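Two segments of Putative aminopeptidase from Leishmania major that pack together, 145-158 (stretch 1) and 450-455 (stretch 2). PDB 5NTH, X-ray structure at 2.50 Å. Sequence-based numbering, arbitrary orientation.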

# COMPACT_ATOMS: atom_id res chain seq x y z
N ALA A 145 -45.52 26.94 7.12
CA ALA A 145 -45.04 27.73 8.24
C ALA A 145 -44.35 26.78 9.23
O ALA A 145 -44.84 25.67 9.47
N GLY A 146 -43.21 27.21 9.77
CA GLY A 146 -42.33 26.33 10.55
C GLY A 146 -41.05 25.96 9.84
O GLY A 146 -40.07 25.57 10.47
N SER A 147 -41.04 26.11 8.52
CA SER A 147 -39.89 25.83 7.70
C SER A 147 -38.94 27.04 7.45
O SER A 147 -37.88 26.90 6.83
N GLU A 148 -39.25 28.21 8.00
CA GLU A 148 -38.45 29.41 7.74
C GLU A 148 -36.94 29.28 7.97
O GLU A 148 -36.15 29.72 7.14
N THR A 149 -36.52 28.67 9.08
CA THR A 149 -35.07 28.61 9.35
C THR A 149 -34.36 27.63 8.40
O THR A 149 -33.26 27.90 7.96
N ALA A 150 -34.99 26.51 8.08
CA ALA A 150 -34.47 25.56 7.11
C ALA A 150 -34.36 26.17 5.70
O ALA A 150 -33.37 25.98 4.99
N VAL A 151 -35.37 26.92 5.30
CA VAL A 151 -35.30 27.69 4.08
C VAL A 151 -34.19 28.74 4.17
O VAL A 151 -33.38 28.84 3.27
N ALA A 152 -34.13 29.54 5.22
CA ALA A 152 -33.09 30.56 5.22
C ALA A 152 -31.69 29.91 5.06
O ALA A 152 -30.87 30.36 4.23
N ASN A 153 -31.46 28.84 5.84
CA ASN A 153 -30.26 28.02 5.73
C ASN A 153 -30.06 27.41 4.33
O ASN A 153 -29.01 27.63 3.75
N ALA A 154 -31.05 26.69 3.81
CA ALA A 154 -30.98 25.97 2.51
C ALA A 154 -30.63 26.85 1.32
O ALA A 154 -29.97 26.42 0.35
N VAL A 155 -31.08 28.09 1.41
CA VAL A 155 -30.84 29.03 0.35
C VAL A 155 -29.52 29.70 0.52
O VAL A 155 -28.77 29.80 -0.43
N ALA A 156 -29.27 30.21 1.72
CA ALA A 156 -28.01 30.91 2.04
C ALA A 156 -26.79 30.11 1.65
O ALA A 156 -25.85 30.62 1.05
N ARG A 157 -26.84 28.82 1.98
CA ARG A 157 -25.70 27.94 1.84
C ARG A 157 -25.55 27.50 0.41
O ARG A 157 -24.53 26.89 0.09
N ALA A 158 -26.57 27.75 -0.43
CA ALA A 158 -26.58 27.30 -1.82
C ALA A 158 -26.21 28.40 -2.82
O ALA A 158 -26.17 28.17 -4.02
N LEU A 450 -33.37 18.24 12.34
CA LEU A 450 -34.46 18.05 11.37
C LEU A 450 -35.14 19.35 11.03
O LEU A 450 -35.56 19.56 9.89
N GLN A 451 -35.29 20.20 12.03
CA GLN A 451 -35.91 21.50 11.82
C GLN A 451 -34.98 22.46 11.11
O GLN A 451 -35.46 23.29 10.39
N SER A 452 -33.67 22.35 11.32
CA SER A 452 -32.69 23.29 10.75
C SER A 452 -32.20 22.91 9.37
O SER A 452 -31.63 23.74 8.71
N GLY A 453 -32.35 21.66 8.96
CA GLY A 453 -31.67 21.14 7.78
C GLY A 453 -30.16 20.90 7.90
O GLY A 453 -29.50 20.66 6.89
N ASP A 454 -29.61 21.01 9.12
CA ASP A 454 -28.23 20.61 9.45
C ASP A 454 -28.35 19.26 10.18
O ASP A 454 -28.36 19.18 11.41
N LEU A 455 -28.40 18.19 9.40
CA LEU A 455 -28.76 16.89 9.93
C LEU A 455 -27.73 16.27 10.90
O LEU A 455 -26.58 16.67 11.00

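Stretch 2 is the end of a helix and the turn that follows it, and its carbonyls are met by side chains of stretch 1. Leu 450 and Leu 455 stay out of reach. Gln 451 (m, m) starts sideways, yet its long side chain brings the amide nearer, and Gln 451 NE2 gives a weak hydrogen bond to Gly 146 O at 3.1 Å. Gln 451 O lies 3.5 Å from Ala 150 CB, where a small methyl lets the backbones come close: the CA atoms of Ala 150 and Ser 452 are 4.6 Å apart.

Ser 452 (p) points away, and Ser 452 OG instead accepts from Asp 454 N at 2.9 Å, bracing the turn. Ser 452 O receives a nearly straight hydrogen bond from Asn 153 ND2 at 3.1 Å. Gly 453 leaves the helix with positive phi, which favours glycine; a CB here would point toward stretch 1. Gly 453 O accepts from NH1 of Arg 157 (p, t, t) at 3.1 Å and from the O atom of water 1 at 2.8 Å, which in turn accepts weakly from Arg 157 NH2.

Asp 454 (m) brings OD1 to 2.7 Å from Asn 153 ND2, so this one amide nitrogen, on a t rotamer, serves two acceptors. Arg 157 NH1 adds a long salt bridge, 4.0 Å from Asp 454 OD1.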

# COMPACT_ATOMS: atom_id res chain seq x y z
CB ALA A 145 -46.22 28.45 8.90
CB SER A 147 -40.38 25.20 6.40
OG SER A 147 -41.08 26.11 5.56
CB GLU A 148 -38.96 30.62 8.51
CG GLU A 148 -40.36 31.09 8.09
CD GLU A 148 -41.50 30.43 8.85
OE1 GLU A 148 -41.35 30.10 10.07
OE2 GLU A 148 -42.55 30.22 8.23
CB THR A 149 -34.74 28.31 10.82
OG1 THR A 149 -35.32 27.07 11.19
CG2 THR A 149 -35.30 29.39 11.73
CB ALA A 150 -35.35 24.33 7.08
CB VAL A 151 -36.65 28.36 3.75
CG1 VAL A 151 -36.55 29.19 2.46
CG2 VAL A 151 -37.73 27.31 3.56
CB ALA A 152 -33.15 31.41 6.46
CB ASN A 153 -30.29 26.91 6.79
CG ASN A 153 -28.98 26.09 6.86
OD1 ASN A 153 -27.93 26.52 6.43
ND2 ASN A 153 -29.06 24.90 7.44
CB ALA A 154 -32.28 25.26 2.21
CB VAL A 155 -31.93 30.10 0.30
CG1 VAL A 155 -31.59 31.17 -0.72
CG2 VAL A 155 -33.27 29.45 -0.05
CB ALA A 156 -27.93 31.21 3.53
CB ARG A 157 -25.82 26.70 2.75
CG ARG A 157 -26.81 25.67 2.25
CD ARG A 157 -26.86 24.45 3.16
NE ARG A 157 -27.91 23.53 2.72
CZ ARG A 157 -28.45 22.54 3.44
NH1 ARG A 157 -28.03 22.32 4.68
NH2 ARG A 157 -29.42 21.77 2.92
CB ALA A 158 -27.92 26.67 -2.17
CB LEU A 450 -35.52 17.10 11.91
CG LEU A 450 -35.05 15.70 12.27
CD1 LEU A 450 -36.20 14.85 12.81
CD2 LEU A 450 -34.37 15.08 11.05
CB GLN A 451 -36.36 22.14 13.15
CG GLN A 451 -37.74 21.72 13.66
CD GLN A 451 -38.89 22.03 12.70
OE1 GLN A 451 -39.62 21.10 12.31
NE2 GLN A 451 -39.07 23.32 12.31
CB SER A 452 -31.45 23.40 11.64
OG SER A 452 -30.64 22.25 11.58
CB ASP A 454 -27.55 21.62 10.39
CG ASP A 454 -27.10 22.91 9.70
OD1 ASP A 454 -27.34 23.12 8.50
OD2 ASP A 454 -26.46 23.74 10.39
CB LEU A 455 -29.06 15.94 8.78
CG LEU A 455 -30.02 16.42 7.71
CD1 LEU A 455 -30.20 15.36 6.63
CD2 LEU A 455 -31.36 16.78 8.31
O HOH W 1 -30.51 19.20 4.74